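Local atomic coordinates of alkaline phosphatase (Thermus thermophilus, PDB entry 7KWD), a protein that probably hydrolyses phosphate monoesters as a homodimeric alkaline phosphatase that binds two zinc ions and one magnesium ion in its active site. Residues 344-356 / 365-377. Sequence-based numbering, arbitrary orientation.
Sequences PQRASFEHMLRVL and VKEAFRAMKGVDL
Val365 and Leu356 meet where helix 349-356 ends: Leu356 lays CD2 against Val365 N (3.7 Å), and its CD1 approaches Val365 CG2. One turn on, Ala368 offers only a methyl, which meets Leu356 CD2 and the tip of Met352. That methionine is a knob among Ala368, Phe369, Met372 and Lys373; a bend at the last torsion of Met352 (chi3 62°) turns its CE onto the face of Phe369, 3.6 Å from the centroid of the Phe369 ring, a CH-pi contact with the sulfur farther above the same face. Leu377 CD1 lies over the other face. Met372 runs antiparallel to Met352 alongside it, with Met372 SD 3.6 Å from Met352 CG, touching Ala347 CB and reaching the edge of the His351 ring. Its carbonyl O takes a nearly straight bond from Arg346 N (2.8 Å) and a weak one from Ala347 N. Lys373 starts away from the opposite segment, but a fold at chi2 (-61°) brings its aliphatic chain back, CG against Met352 SD and CD across the Gln345 amide. NZ then donates to Ala347 O, in the carbonyl plane at 2.8 Å, and to Gln345 OE1 from above the amide plane (3.0 Å), while making an off-centre cation-pi contact with Phe349. Asp282 pairs with this ammonium and also accepts from Phe349 N. A methionine in place of Lys373 would probably leave the Asp282 carboxylate without its counter-charge and Ala347 O without this donor. Gly374, with positive phi, is the first to leave helical backbone angles, near Pro344. Ser348 OG caps helix 349-356, accepting from His351 N, and also bonds Asp236. This is an antiparallel-leaning helical hairpin (142° between axes) of the alkaline phosphatase fold, its Phe349 side chain about 9 Å from that of zinc ligand His279.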
loop_
_atom_site.group_PDB
_atom_site.type_symbol
_atom_site.label_atom_id
_atom_site.label_comp_id
_atom_site.label_asym_id
_atom_site.label_seq_id
_atom_site.Cartn_x
_atom_site.Cartn_y
_atom_site.Cartn_z
ATOM N N PRO A 344 10.212 15.624 16.499
ATOM C CA PRO A 344 10.194 15.867 17.953
ATOM C C PRO A 344 9.898 14.648 18.793
ATOM O O PRO A 344 10.136 14.713 20.009
ATOM C CB PRO A 344 9.075 16.917 18.129
ATOM C CG PRO A 344 9.039 17.640 16.775
ATOM C CD PRO A 344 9.256 16.502 15.787
ATOM N N GLN A 345 9.371 13.561 18.216
ATOM C CA GLN A 345 8.989 12.408 19.031
ATOM C C GLN A 345 10.208 11.782 19.693
ATOM O O GLN A 345 11.300 11.744 19.127
ATOM C CB GLN A 345 8.239 11.386 18.186
ATOM C CG GLN A 345 6.930 11.940 17.698
ATOM C CD GLN A 345 5.998 10.876 17.234
ATOM O OE1 GLN A 345 6.286 9.705 17.371
ATOM N NE2 GLN A 345 4.856 11.276 16.699
ATOM N N ARG A 346 10.020 11.336 20.940
ATOM C CA ARG A 346 11.107 10.822 21.756
ATOM C C ARG A 346 10.763 9.497 22.437
ATOM O O ARG A 346 11.630 8.932 23.121
ATOM C CB ARG A 346 11.521 11.848 22.836
ATOM C CG ARG A 346 12.175 13.132 22.309
ATOM C CD ARG A 346 13.594 12.887 21.819
ATOM N NE ARG A 346 14.156 14.102 21.256
ATOM C CZ ARG A 346 13.984 14.503 20.002
ATOM N NH1 ARG A 346 13.269 13.775 19.147
ATOM N NH2 ARG A 346 14.548 15.627 19.595
ATOM N N ALA A 347 9.540 8.987 22.282
ATOM C CA ALA A 347 9.211 7.679 22.841
ATOM C C ALA A 347 7.976 7.122 22.134
ATOM O O ALA A 347 7.225 7.843 21.467
ATOM C CB ALA A 347 8.970 7.760 24.362
ATOM N N SER A 348 7.792 5.814 22.277
ATOM C CA SER A 348 6.630 5.138 21.729
ATOM C C SER A 348 5.441 5.208 22.686
ATOM O O SER A 348 5.587 5.469 23.875
ATOM C CB SER A 348 6.965 3.669 21.485
ATOM O OG SER A 348 7.244 3.020 22.731
ATOM N N PHE A 349 4.251 4.923 22.152
ATOM C CA PHE A 349 3.068 4.740 22.990
ATOM C C PHE A 349 3.298 3.675 24.062
ATOM O O PHE A 349 2.733 3.760 25.154
ATOM C CB PHE A 349 1.876 4.340 22.117
ATOM C CG PHE A 349 1.271 5.471 21.305
ATOM C CD1 PHE A 349 1.430 6.793 21.680
ATOM C CD2 PHE A 349 0.514 5.194 20.173
ATOM C CE1 PHE A 349 0.845 7.805 20.943
ATOM C CE2 PHE A 349 -0.055 6.201 19.435
ATOM C CZ PHE A 349 0.102 7.510 19.827
ATOM N N GLU A 350 4.083 2.646 23.748
ATOM C CA GLU A 350 4.331 1.551 24.684
ATOM C C GLU A 350 5.103 2.040 25.887
ATOM O O GLU A 350 4.825 1.645 27.027
ATOM C CB GLU A 350 5.095 0.434 23.971
ATOM C CG GLU A 350 5.701 -0.632 24.877
ATOM C CD GLU A 350 6.434 -1.720 24.080
ATOM O OE1 GLU A 350 7.684 -1.686 24.018
ATOM O OE2 GLU A 350 5.758 -2.600 23.505
ATOM N N HIS A 351 6.082 2.902 25.643
ATOM C CA HIS A 351 6.874 3.452 26.736
ATOM C C HIS A 351 6.068 4.471 27.520
ATOM O O HIS A 351 6.040 4.430 28.754
ATOM C CB HIS A 351 8.128 4.053 26.158
ATOM C CG HIS A 351 9.054 4.622 27.168
ATOM N ND1 HIS A 351 10.024 3.870 27.786
ATOM C CD2 HIS A 351 9.185 5.882 27.641
ATOM C CE1 HIS A 351 10.719 4.646 28.593
ATOM N NE2 HIS A 351 10.234 5.872 28.519
ATOM N N MET A 352 5.353 5.351 26.818
ATOM C CA MET A 352 4.422 6.252 27.482
ATOM C C MET A 352 3.502 5.484 28.420
ATOM O O MET A 352 3.389 5.818 29.599
ATOM C CB MET A 352 3.617 7.036 26.442
ATOM C CG MET A 352 4.487 8.049 25.654
ATOM S SD MET A 352 3.692 8.796 24.188
ATOM C CE MET A 352 2.299 9.650 25.054
ATOM N N LEU A 353 2.844 4.435 27.917
ATOM C CA LEU A 353 1.937 3.669 28.764
ATOM C C LEU A 353 2.677 3.123 29.983
ATOM O O LEU A 353 2.163 3.141 31.105
ATOM C CB LEU A 353 1.321 2.535 27.968
ATOM C CG LEU A 353 -0.112 2.631 27.464
ATOM C CD1 LEU A 353 -0.719 4.009 27.590
ATOM C CD2 LEU A 353 -0.213 2.158 25.997
ATOM N N ARG A 354 3.895 2.647 29.784
ATOM C CA ARG A 354 4.679 2.151 30.908
ATOM C C ARG A 354 4.912 3.264 31.924
ATOM O O ARG A 354 4.682 3.087 33.120
ATOM C CB ARG A 354 5.973 1.578 30.349
ATOM C CG ARG A 354 6.801 0.727 31.235
ATOM C CD ARG A 354 8.022 0.279 30.426
ATOM N NE ARG A 354 7.660 -0.658 29.354
ATOM C CZ ARG A 354 8.173 -0.675 28.114
ATOM N NH1 ARG A 354 9.098 0.217 27.707
ATOM N NH2 ARG A 354 7.743 -1.612 27.268
ATOM N N VAL A 355 5.304 4.443 31.445
ATOM C CA VAL A 355 5.570 5.586 32.311
ATOM C C VAL A 355 4.320 5.998 33.077
ATOM O O VAL A 355 4.379 6.363 34.258
ATOM C CB VAL A 355 6.089 6.769 31.466
ATOM C CG1 VAL A 355 5.762 8.070 32.180
ATOM C CG2 VAL A 355 7.542 6.632 31.169
ATOM N N LEU A 356 3.185 6.008 32.388
ATOM C CA LEU A 356 1.936 6.489 32.951
ATOM C C LEU A 356 1.362 5.553 34.008
ATOM O O LEU A 356 0.611 5.998 34.887
ATOM C CB LEU A 356 0.930 6.658 31.826
ATOM C CG LEU A 356 1.135 7.876 30.929
ATOM C CD1 LEU A 356 0.168 7.785 29.756
ATOM C CD2 LEU A 356 0.935 9.172 31.718
ATOM N N VAL A 365 -1.007 12.340 31.595
ATOM C CA VAL A 365 -1.150 12.059 30.168
ATOM C C VAL A 365 -0.674 13.251 29.349
ATOM O O VAL A 365 0.232 13.146 28.506
ATOM C CB VAL A 365 -2.615 11.711 29.849
ATOM C CG1 VAL A 365 -2.906 11.780 28.327
ATOM C CG2 VAL A 365 -2.960 10.338 30.452
ATOM N N LYS A 366 -1.286 14.408 29.597
ATOM C CA LYS A 366 -0.951 15.616 28.857
ATOM C C LYS A 366 0.546 15.875 28.884
ATOM O O LYS A 366 1.146 16.223 27.858
ATOM C CB LYS A 366 -1.754 16.785 29.439
ATOM C CG LYS A 366 -1.593 18.100 28.726
ATOM C CD LYS A 366 -2.650 19.158 29.161
ATOM C CE LYS A 366 -4.029 18.557 29.439
ATOM N NZ LYS A 366 -5.145 19.535 29.327
ATOM N N GLU A 367 1.180 15.666 30.031
ATOM C CA GLU A 367 2.615 15.894 30.092
ATOM C C GLU A 367 3.368 14.846 29.287
ATOM O O GLU A 367 4.377 15.164 28.643
ATOM C CB GLU A 367 3.087 15.906 31.545
ATOM C CG GLU A 367 4.594 15.925 31.733
ATOM C CD GLU A 367 5.301 17.076 31.037
ATOM O OE1 GLU A 367 4.627 18.017 30.539
ATOM O OE2 GLU A 367 6.549 17.026 30.996
ATOM N N ALA A 368 2.896 13.591 29.310
ATOM C CA ALA A 368 3.569 12.530 28.559
ATOM C C ALA A 368 3.534 12.809 27.058
ATOM O O ALA A 368 4.560 12.713 26.374
ATOM C CB ALA A 368 2.925 11.180 28.872
ATOM N N PHE A 369 2.370 13.197 26.538
ATOM C CA PHE A 369 2.276 13.564 25.130
ATOM C C PHE A 369 3.157 14.763 24.790
ATOM O O PHE A 369 3.777 14.797 23.714
ATOM C CB PHE A 369 0.827 13.848 24.772
ATOM C CG PHE A 369 0.064 12.623 24.384
ATOM C CD1 PHE A 369 -0.389 11.758 25.353
ATOM C CD2 PHE A 369 -0.199 12.338 23.045
ATOM C CE1 PHE A 369 -1.093 10.620 25.002
ATOM C CE2 PHE A 369 -0.906 11.208 22.687
ATOM C CZ PHE A 369 -1.352 10.341 23.673
ATOM N N ARG A 370 3.206 15.769 25.674
ATOM C CA ARG A 370 4.087 16.910 25.461
ATOM C C ARG A 370 5.537 16.460 25.383
ATOM O O ARG A 370 6.265 16.810 24.449
ATOM C CB ARG A 370 3.906 17.929 26.595
ATOM C CG ARG A 370 4.370 19.378 26.301
ATOM C CD ARG A 370 4.668 20.175 27.602
ATOM N NE ARG A 370 5.671 19.497 28.430
ATOM C CZ ARG A 370 6.957 19.394 28.100
ATOM N NH1 ARG A 370 7.386 19.952 26.983
ATOM N NH2 ARG A 370 7.816 18.736 28.875
ATOM N N ALA A 371 5.983 15.690 26.356
ATOM C CA ALA A 371 7.398 15.384 26.428
ATOM C C ALA A 371 7.841 14.353 25.397
ATOM O O ALA A 371 8.957 14.440 24.890
ATOM C CB ALA A 371 7.732 14.889 27.832
ATOM N N MET A 372 6.991 13.400 25.051
ATOM C CA MET A 372 7.420 12.280 24.233
ATOM C C MET A 372 6.871 12.294 22.818
ATOM O O MET A 372 7.473 11.659 21.947
ATOM C CB MET A 372 7.057 10.971 24.952
ATOM C CG MET A 372 7.892 10.782 26.243
ATOM S SD MET A 372 7.504 9.308 27.229
ATOM C CE MET A 372 6.511 10.038 28.543
ATOM N N LYS A 373 5.795 13.042 22.553
ATOM C CA LYS A 373 5.297 13.224 21.197
ATOM C C LYS A 373 5.368 14.654 20.665
ATOM O O LYS A 373 5.120 14.847 19.475
ATOM C CB LYS A 373 3.838 12.739 21.109
ATOM C CG LYS A 373 3.702 11.217 21.338
ATOM C CD LYS A 373 4.475 10.422 20.275
ATOM C CE LYS A 373 4.068 8.929 20.264
ATOM N NZ LYS A 373 5.165 8.103 19.655
ATOM N N GLY A 374 5.729 15.644 21.482
ATOM C CA GLY A 374 5.688 17.023 21.048
ATOM C C GLY A 374 4.286 17.539 20.769
ATOM O O GLY A 374 4.104 18.397 19.904
ATOM N N VAL A 375 3.291 17.019 21.474
ATOM C CA VAL A 375 1.880 17.279 21.209
ATOM C C VAL A 375 1.270 17.926 22.449
ATOM O O VAL A 375 1.571 17.519 23.577
ATOM C CB VAL A 375 1.125 15.971 20.862
ATOM C CG1 VAL A 375 -0.398 16.118 21.024
ATOM C CG2 VAL A 375 1.455 15.520 19.441
ATOM N N ASP A 376 0.399 18.919 22.228
ATOM C CA ASP A 376 -0.302 19.639 23.299
ATOM C C ASP A 376 -1.767 19.232 23.228
ATOM O O ASP A 376 -2.533 19.766 22.424
ATOM C CB ASP A 376 -0.140 21.153 23.156
ATOM C CG ASP A 376 1.283 21.612 23.419
ATOM O OD1 ASP A 376 1.902 21.126 24.402
ATOM O OD2 ASP A 376 1.792 22.452 22.635
ATOM N N LEU A 377 -2.142 18.270 24.064
ATOM C CA LEU A 377 -3.489 17.734 24.056
ATOM C C LEU A 377 -4.485 18.680 24.718
ATOM O O LEU A 377 -4.177 19.343 25.711
ATOM C CB LEU A 377 -3.507 16.397 24.795
ATOM C CG LEU A 377 -3.028 15.162 24.035
ATOM C CD1 LEU A 377 -3.163 13.938 24.956
ATOM C CD2 LEU A 377 -3.811 14.959 22.756
HETATM O O HOH W 1 4.174 13.924 17.009
#